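Local structure of dihydrodipicolinate synthase (Bacillus anthracis, 1XKY) at the interface of chains A and B and the interface of chains A and C. The protein catalyses the condensation of pyruvate with aspartate semialdehyde, the reaction that opens the lysine branch of bacterial amino-acid biosynthesis. Coordinates in Å, arbitrary orientation; residue numbers count along the deposited sequence, not the author numbering. Chains: chain A/B/C, dihydrodipicolinate synthase.

Contact 1: the interface of chains A and B. Residues chain A 60, 148-149, 281; chain B 118-120, 151.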
loop_
_atom_site.group_PDB
_atom_site.type_symbol
_atom_site.label_atom_id
_atom_site.label_comp_id
_atom_site.label_asym_id
_atom_site.label_seq_id
_atom_site.Cartn_x
_atom_site.Cartn_y
_atom_site.Cartn_z
ATOM N N PRO A 60 13.840 -1.841 -22.196
ATOM C CA PRO A 60 12.677 -1.190 -22.830
ATOM C C PRO A 60 12.987 -0.308 -24.039
ATOM O O PRO A 60 12.123 -0.148 -24.907
ATOM C CB PRO A 60 12.089 -0.333 -21.695
ATOM C CG PRO A 60 12.606 -0.950 -20.451
ATOM C CD PRO A 60 13.967 -1.435 -20.785
ATOM N N GLY A 148 7.488 -4.594 -7.982
ATOM C CA GLY A 148 7.814 -3.173 -8.005
ATOM C C GLY A 148 7.943 -2.549 -9.390
ATOM O O GLY A 148 8.029 -1.326 -9.497
ATOM N N ARG A 149 7.979 -3.377 -10.443
ATOM C CA ARG A 149 7.934 -2.888 -11.826
ATOM C C ARG A 149 6.781 -3.463 -12.649
ATOM O O ARG A 149 6.283 -2.797 -13.555
ATOM C CB ARG A 149 9.256 -3.161 -12.541
ATOM C CG ARG A 149 10.404 -2.365 -11.980
ATOM C CD ARG A 149 11.703 -2.707 -12.668
ATOM N NE ARG A 149 12.815 -1.956 -12.098
ATOM C CZ ARG A 149 13.186 -0.729 -12.461
ATOM N NH1 ARG A 149 12.533 -0.057 -13.410
ATOM N NH2 ARG A 149 14.222 -0.161 -11.855
ATOM N N LEU A 281 14.177 7.924 -19.682
ATOM C CA LEU A 281 15.154 8.164 -18.619
ATOM C C LEU A 281 16.007 9.375 -18.990
ATOM O O LEU A 281 16.203 9.662 -20.171
ATOM C CB LEU A 281 16.037 6.931 -18.380
ATOM C CG LEU A 281 15.310 5.607 -18.097
ATOM C CD1 LEU A 281 16.292 4.487 -17.890
ATOM C CD2 LEU A 281 14.388 5.731 -16.905
ATOM N N TYR B 118 6.961 -0.032 -16.424
ATOM C CA TYR B 118 8.112 -0.919 -16.252
ATOM C C TYR B 118 9.406 -0.183 -15.895
ATOM O O TYR B 118 10.061 -0.560 -14.939
ATOM C CB TYR B 118 8.309 -1.840 -17.479
ATOM C CG TYR B 118 9.316 -2.969 -17.274
ATOM C CD1 TYR B 118 9.259 -3.792 -16.154
ATOM C CD2 TYR B 118 10.314 -3.217 -18.214
ATOM C CE1 TYR B 118 10.185 -4.821 -15.960
ATOM C CE2 TYR B 118 11.247 -4.248 -18.036
ATOM C CZ TYR B 118 11.173 -5.044 -16.906
ATOM O OH TYR B 118 12.088 -6.054 -16.718
ATOM N N ASN B 119 9.778 0.863 -16.633
ATOM C CA ASN B 119 11.069 1.526 -16.379
ATOM C C ASN B 119 11.033 2.657 -15.336
ATOM O O ASN B 119 12.077 3.230 -15.020
ATOM C CB ASN B 119 11.763 1.967 -17.688
ATOM C CG ASN B 119 10.840 2.683 -18.667
ATOM O OD1 ASN B 119 9.705 3.060 -18.340
ATOM N ND2 ASN B 119 11.341 2.880 -19.891
ATOM N N LYS B 120 9.843 2.957 -14.806
ATOM C CA LYS B 120 9.666 3.861 -13.664
ATOM C C LYS B 120 10.359 5.223 -13.831
ATOM O O LYS B 120 11.250 5.571 -13.054
ATOM C CB LYS B 120 10.114 3.176 -12.364
ATOM C CG LYS B 120 9.280 1.945 -12.001
ATOM C CD LYS B 120 9.226 1.716 -10.489
ATOM C CE LYS B 120 10.562 1.279 -9.926
ATOM N NZ LYS B 120 10.644 1.527 -8.443
ATOM N N ILE B 151 2.697 2.008 -12.284
ATOM C CA ILE B 151 3.247 2.297 -10.934
ATOM C C ILE B 151 3.417 3.799 -10.647
ATOM O O ILE B 151 2.838 4.330 -9.684
ATOM C CB ILE B 151 4.558 1.517 -10.664
ATOM C CG1 ILE B 151 4.242 0.023 -10.551
ATOM C CG2 ILE B 151 5.256 2.007 -9.399
ATOM C CD1 ILE B 151 5.391 -0.836 -10.850
HETATM O O HOH W 1 5.066 -0.573 -14.325
HETATM O O HOH W 2 13.907 2.852 -12.742
HETATM O O HOH W 3 7.984 0.172 -7.205
#

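Contact 2: the interface of chains A and C. Residues chain A 203-204, 207-208, 232; chain C 203-204, 207-208, 232.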
loop_
_atom_site.group_PDB
_atom_site.type_symbol
_atom_site.label_atom_id
_atom_site.label_comp_id
_atom_site.label_asym_id
_atom_site.label_seq_id
_atom_site.Cartn_x
_atom_site.Cartn_y
_atom_site.Cartn_z
ATOM N N LEU A 203 22.266 -10.586 2.251
ATOM C CA LEU A 203 22.627 -11.304 3.476
ATOM C C LEU A 203 21.436 -12.023 4.144
ATOM O O LEU A 203 21.499 -13.229 4.360
ATOM C CB LEU A 203 23.369 -10.380 4.462
ATOM C CG LEU A 203 24.664 -10.969 5.025
ATOM C CD1 LEU A 203 25.596 -11.453 3.895
ATOM C CD2 LEU A 203 25.388 -9.967 5.920
ATOM N N PRO A 204 20.346 -11.295 4.457
ATOM C CA PRO A 204 19.183 -11.988 5.019
ATOM C C PRO A 204 18.554 -13.039 4.089
ATOM O O PRO A 204 18.034 -14.040 4.572
ATOM C CB PRO A 204 18.197 -10.847 5.326
ATOM C CG PRO A 204 18.636 -9.704 4.483
ATOM C CD PRO A 204 20.127 -9.839 4.362
ATOM N N ALA A 207 20.789 -16.005 4.386
ATOM C CA ALA A 207 20.559 -16.608 5.701
ATOM C C ALA A 207 19.428 -17.631 5.696
ATOM O O ALA A 207 19.514 -18.633 6.400
ATOM C CB ALA A 207 20.304 -15.542 6.752
ATOM N N VAL A 208 18.383 -17.394 4.897
ATOM C CA VAL A 208 17.258 -18.326 4.787
ATOM C C VAL A 208 17.414 -19.357 3.655
ATOM O O VAL A 208 16.510 -20.175 3.437
ATOM C CB VAL A 208 15.888 -17.574 4.646
ATOM C CG1 VAL A 208 15.688 -16.618 5.821
ATOM C CG2 VAL A 208 15.766 -16.823 3.317
ATOM N N PHE A 232 30.267 -14.069 5.594
ATOM C CA PHE A 232 28.995 -14.655 5.994
ATOM C C PHE A 232 29.034 -16.178 5.961
ATOM O O PHE A 232 28.703 -16.832 6.943
ATOM C CB PHE A 232 27.861 -14.170 5.096
ATOM C CG PHE A 232 26.518 -14.638 5.556
ATOM C CD1 PHE A 232 25.911 -14.047 6.660
ATOM C CD2 PHE A 232 25.884 -15.696 4.932
ATOM C CE1 PHE A 232 24.674 -14.487 7.107
ATOM C CE2 PHE A 232 24.648 -16.143 5.378
ATOM C CZ PHE A 232 24.049 -15.539 6.467
ATOM N N LEU C 203 15.497 -15.222 12.075
ATOM C CA LEU C 203 16.752 -15.636 11.443
ATOM C C LEU C 203 17.378 -14.539 10.562
ATOM O O LEU C 203 18.517 -14.140 10.808
ATOM C CB LEU C 203 16.562 -16.950 10.660
ATOM C CG LEU C 203 17.814 -17.564 10.030
ATOM C CD1 LEU C 203 18.883 -17.786 11.092
ATOM C CD2 LEU C 203 17.484 -18.868 9.322
ATOM N N PRO C 204 16.637 -14.027 9.553
ATOM C CA PRO C 204 17.232 -12.959 8.727
ATOM C C PRO C 204 17.529 -11.648 9.480
ATOM O O PRO C 204 18.489 -10.963 9.141
ATOM C CB PRO C 204 16.193 -12.749 7.613
ATOM C CG PRO C 204 14.910 -13.248 8.169
ATOM C CD PRO C 204 15.279 -14.380 9.097
ATOM N N ALA C 207 20.755 -12.213 11.256
ATOM C CA ALA C 207 21.840 -12.218 10.272
ATOM C C ALA C 207 22.377 -10.802 10.029
ATOM O O ALA C 207 23.582 -10.633 9.826
ATOM C CB ALA C 207 21.398 -12.860 8.976
ATOM N N VAL C 208 21.498 -9.796 10.087
ATOM C CA VAL C 208 21.902 -8.387 9.901
ATOM C C VAL C 208 22.261 -7.649 11.210
ATOM O O VAL C 208 22.604 -6.462 11.185
ATOM C CB VAL C 208 20.840 -7.584 9.089
ATOM C CG1 VAL C 208 20.545 -8.275 7.769
ATOM C CG2 VAL C 208 19.535 -7.377 9.875
ATOM N N PHE C 232 22.432 -20.958 14.063
ATOM C CA PHE C 232 22.876 -19.823 13.250
ATOM C C PHE C 232 24.159 -19.186 13.785
ATOM O O PHE C 232 25.114 -18.979 13.031
ATOM C CB PHE C 232 21.794 -18.752 13.139
ATOM C CG PHE C 232 22.208 -17.597 12.291
ATOM C CD1 PHE C 232 22.283 -17.738 10.920
ATOM C CD2 PHE C 232 22.578 -16.388 12.864
ATOM C CE1 PHE C 232 22.699 -16.682 10.123
ATOM C CE2 PHE C 232 22.990 -15.332 12.079
ATOM C CZ PHE C 232 23.045 -15.479 10.703
#

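Contact 1: the interface of chains A and B
A:Arg149 and B:Tyr118 meet in the tight-dimer interface of the dihydrodipicolinate synthase family, where two TIM barrels pack together close to their active sites. The interface is two-fold, and in this family the tyrosine reaches over to complete the catalytic triad of the neighbouring subunit. The arginine chain runs extended from CG to NE alongside the carbonyl of B:Tyr118, and NH1 gives that backbone oxygen, O, a hydrogen bond of 2.9 Å, 158° at the hydrogen. The oxygen lies only 5° out of the guanidinium plane, and the N-H meets it on a lone pair. B:Lys120 lies across the arginine, its CE 4.1 Å above the guanidinium plane and over the centre of one face.

The tyrosine ring crosses the arginine side chain at about a right angle. With CG anti to the backbone N (chi1 -169°), the ring brings CD1 to 3.7 Å from CB of A:Arg149, which stands above the ring plane, while CD2 reaches CG of A:Pro60 at 3.9 Å. ND2 of B:Asn119 packs against CB of the same proline.

Waters fill in around the arginine. One joins A:Arg149 O to the backbone N of B:Tyr118, 2.9 Å from that N. Another touches both NH1 and NH2 and sits 2.9 Å from B:Asn119 O. A third bridges A:Gly148 O, 2.7 Å away, and NZ of B:Lys120.

Contact 2: the interface of chains A and C
A:Pro204 and C:Pro204 touch through their CB atoms, 3.6 Å apart, at the heart of this patch, where two copies of the short helix 202-207 face each other around a two-fold axis. This part of the interface is apolar, and by analogy with the family the interface should be the one that pairs tight dimers into the tetramer. A:Ala207 and C:Ala207 repeat the motif one turn on, their CB methyl groups 3.7 Å apart. The small side chains appear to let the two helices come this close; no polar contact links the two chains in this patch, and the fit seems to rest on shape.

Beside the prolines, each valine flanks the opposite ring. CG1 of C:Val208 rests 3.8 Å from CD of A:Pro204, the two side chains crossing at about a right angle; the twin pair, CG1 of A:Val208 and CD of C:Pro204, stands at 4.0 Å. The CG1 branch of each valine thus faces the partner's proline.

On the side of the alanines, the phenylalanines of helix 218-234 meet near the ring tips, the side chains crossing at about a right angle. CZ of A:Phe232 lies 4.1 Å from CE1 of C:Phe232, with the ring planes turned roughly 45° to each other, so they do not stack. CE1 of A:Phe232 also lies 4.1 Å from CB of C:Ala207, linking the aromatic pair to the alanine pair.

The leucines next to the prolines break the symmetry slightly. C:Leu203 holds CG anti to the backbone N (chi1 -176°) and brings CD2 to 3.6 Å from the carbonyl O of A:Ala207. A:Leu203 is rotated away from a staggered position (chi1 -131°), and its CD2 stays 4.4 Å from O of C:Ala207.

Chain A takes part in both contacts through separate surfaces, their C-alpha centres about 30 Å apart, and the two share no residue or helix. Contact 1 draws on helix 147-150 and on loops near the active site and is partly polar; contact 2 draws on helices 202-207 and 218-234 and is apolar. Since each interface has its own two-fold axis, a subunit can hold one neighbour through contact 1 and another through contact 2, which fits the four-chain assembly as a dimer of dimers. Contact 1 carries the catalytic tyrosine, whereas contact 2 looks mainly structural.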